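PDB 3FMC: putative succinylglutamate desuccinylase / aspartoacylase from Shewanella amazonensis, which is probably a zinc-dependent hydrolase of the succinylglutamate desuccinylase / aspartoacylase family, thought to act on ester bonds. Local coordinates for residues L201-S205 and F215-T220. Numbering follows the deposited sequence.
Sequences LIPNS and FVPWWT
Asn204 and Trp219 both turn their side chains anti to the backbone N (chi1 -168° and -161°), which brings the Asn204 amide over the indole. The two planes are only 5° apart, and the side chains run past each other in opposite directions. Asn204 CB makes a CH-pi contact, 3.6 Å from the centroid of the Trp219 six-membered ring. The backbone follows, with Asn204 N over the same ring, 3.3 Å from Trp219 CZ3. At the indole edge, Ile202 O lies 3.6 Å from Trp219 CH2. Asn204 OD1 rests on the methyls of Val216. Asn204 ND2 gives a weak hydrogen bond to Thr220 OG1 (3.3 Å); its stronger one goes to Glu223 OE2, further along the helix. Thr220 OG1 in turn donates to Val216 O, 2.9 Å away. A leucine in place of Trp219 would probably cost the Asn204 amide its stacked face and CH-pi contact, leaving mainly Glu223 to hold it. Nearby, Ile202 CD1 meets the rim of the Phe215 ring, 3.8 Å from CZ. The contact packs the end of strand 198-202 and the turn after it against helix 210-227. Pro184 of strand 176-184 touches Phe215 and Trp219, and helix 123-142 packs against Pro217 and Trp218.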
loop_
_atom_site.group_PDB
_atom_site.type_symbol
_atom_site.label_atom_id
_atom_site.label_comp_id
_atom_site.label_asym_id
_atom_site.label_seq_id
_atom_site.Cartn_x
_atom_site.Cartn_y
_atom_site.Cartn_z
ATOM N N LEU C 201 -9.307 -14.239 29.360
ATOM C CA LEU C 201 -8.414 -15.106 30.137
ATOM C C LEU C 201 -7.739 -16.079 29.189
ATOM O O LEU C 201 -8.398 -16.869 28.480
ATOM C CB LEU C 201 -9.197 -15.821 31.251
ATOM C CG LEU C 201 -9.874 -14.936 32.306
ATOM C CD1 LEU C 201 -10.802 -15.741 33.210
ATOM C CD2 LEU C 201 -8.831 -14.181 33.129
ATOM N N ILE C 202 -6.401 -16.033 29.165
ATOM C CA ILE C 202 -5.624 -16.748 28.157
ATOM C C ILE C 202 -4.753 -17.844 28.757
ATOM O O ILE C 202 -4.246 -17.713 29.884
ATOM C CB ILE C 202 -4.829 -15.738 27.226
ATOM C CG1 ILE C 202 -3.622 -15.101 27.931
ATOM C CG2 ILE C 202 -5.760 -14.630 26.646
ATOM C CD1 ILE C 202 -2.770 -14.269 26.938
ATOM N N PRO C 203 -4.574 -18.944 28.015
ATOM C CA PRO C 203 -3.863 -20.106 28.515
ATOM C C PRO C 203 -2.357 -20.055 28.329
ATOM O O PRO C 203 -1.820 -19.108 27.741
ATOM C CB PRO C 203 -4.416 -21.230 27.657
ATOM C CG PRO C 203 -4.674 -20.584 26.336
ATOM C CD PRO C 203 -5.094 -19.171 26.653
ATOM N N ASN C 204 -1.690 -21.075 28.854
ATOM C CA ASN C 204 -0.246 -21.222 28.685
ATOM C C ASN C 204 0.076 -21.735 27.267
ATOM O O ASN C 204 0.292 -22.930 27.039
ATOM C CB ASN C 204 0.340 -22.165 29.730
ATOM C CG ASN C 204 1.848 -22.112 29.780
ATOM O OD1 ASN C 204 2.473 -21.337 29.049
ATOM N ND2 ASN C 204 2.453 -22.972 30.604
ATOM N N SER C 205 0.152 -20.806 26.331
ATOM C CA SER C 205 0.394 -21.154 24.951
ATOM C C SER C 205 1.103 -20.006 24.284
ATOM O O SER C 205 0.680 -18.875 24.422
ATOM C CB SER C 205 -0.949 -21.364 24.271
ATOM O OG SER C 205 -0.769 -21.738 22.932
ATOM N N PHE C 215 5.457 -14.501 29.545
ATOM C CA PHE C 215 4.993 -15.389 30.622
ATOM C C PHE C 215 5.138 -16.869 30.355
ATOM O O PHE C 215 5.245 -17.655 31.314
ATOM C CB PHE C 215 3.550 -15.053 31.087
ATOM C CG PHE C 215 2.466 -15.363 30.062
ATOM C CD1 PHE C 215 2.182 -16.656 29.677
ATOM C CD2 PHE C 215 1.638 -14.351 29.603
ATOM C CE1 PHE C 215 1.158 -16.917 28.777
ATOM C CE2 PHE C 215 0.600 -14.607 28.716
ATOM C CZ PHE C 215 0.375 -15.892 28.289
ATOM N N VAL C 216 5.136 -17.299 29.096
ATOM C CA VAL C 216 5.189 -18.746 28.880
ATOM C C VAL C 216 6.398 -19.412 29.549
ATOM O O VAL C 216 6.236 -20.504 30.148
ATOM C CB VAL C 216 5.037 -19.156 27.370
ATOM C CG1 VAL C 216 5.380 -20.612 27.149
ATOM C CG2 VAL C 216 3.620 -18.882 26.886
ATOM N N PRO C 217 7.613 -18.827 29.441
ATOM C CA PRO C 217 8.698 -19.609 30.068
ATOM C C PRO C 217 8.497 -19.802 31.570
ATOM O O PRO C 217 8.760 -20.887 32.122
ATOM C CB PRO C 217 9.966 -18.755 29.819
ATOM C CG PRO C 217 9.610 -17.822 28.697
ATOM C CD PRO C 217 8.123 -17.598 28.791
ATOM N N TRP C 218 8.042 -18.743 32.213
ATOM C CA TRP C 218 7.811 -18.767 33.684
ATOM C C TRP C 218 6.657 -19.644 34.139
ATOM O O TRP C 218 6.735 -20.251 35.242
ATOM C CB TRP C 218 7.639 -17.379 34.216
ATOM C CG TRP C 218 8.824 -16.504 33.999
ATOM C CD1 TRP C 218 8.987 -15.594 33.015
ATOM C CD2 TRP C 218 10.000 -16.415 34.830
ATOM N NE1 TRP C 218 10.208 -14.963 33.149
ATOM C CE2 TRP C 218 10.844 -15.440 34.256
ATOM C CE3 TRP C 218 10.425 -17.078 35.991
ATOM C CZ2 TRP C 218 12.088 -15.087 34.814
ATOM C CZ3 TRP C 218 11.683 -16.746 36.530
ATOM C CH2 TRP C 218 12.484 -15.750 35.949
ATOM N N TRP C 219 5.587 -19.680 33.330
ATOM C CA TRP C 219 4.396 -20.468 33.651
ATOM C C TRP C 219 4.772 -21.929 33.488
ATOM O O TRP C 219 4.437 -22.771 34.326
ATOM C CB TRP C 219 3.267 -20.141 32.686
ATOM C CG TRP C 219 1.874 -20.518 33.131
ATOM C CD1 TRP C 219 1.518 -21.404 34.125
ATOM C CD2 TRP C 219 0.652 -20.042 32.563
ATOM N NE1 TRP C 219 0.160 -21.498 34.209
ATOM C CE2 TRP C 219 -0.405 -20.674 33.262
ATOM C CE3 TRP C 219 0.341 -19.143 31.527
ATOM C CZ2 TRP C 219 -1.748 -20.417 32.969
ATOM C CZ3 TRP C 219 -0.988 -18.906 31.238
ATOM C CH2 TRP C 219 -2.014 -19.550 31.956
ATOM N N THR C 220 5.462 -22.243 32.388
ATOM C CA THR C 220 5.932 -23.602 32.147
ATOM C C THR C 220 6.894 -24.076 33.258
ATOM O O THR C 220 6.818 -25.224 33.680
ATOM C CB THR C 220 6.609 -23.687 30.775
ATOM O OG1 THR C 220 5.637 -23.343 29.769
ATOM C CG2 THR C 220 7.132 -25.078 30.538
#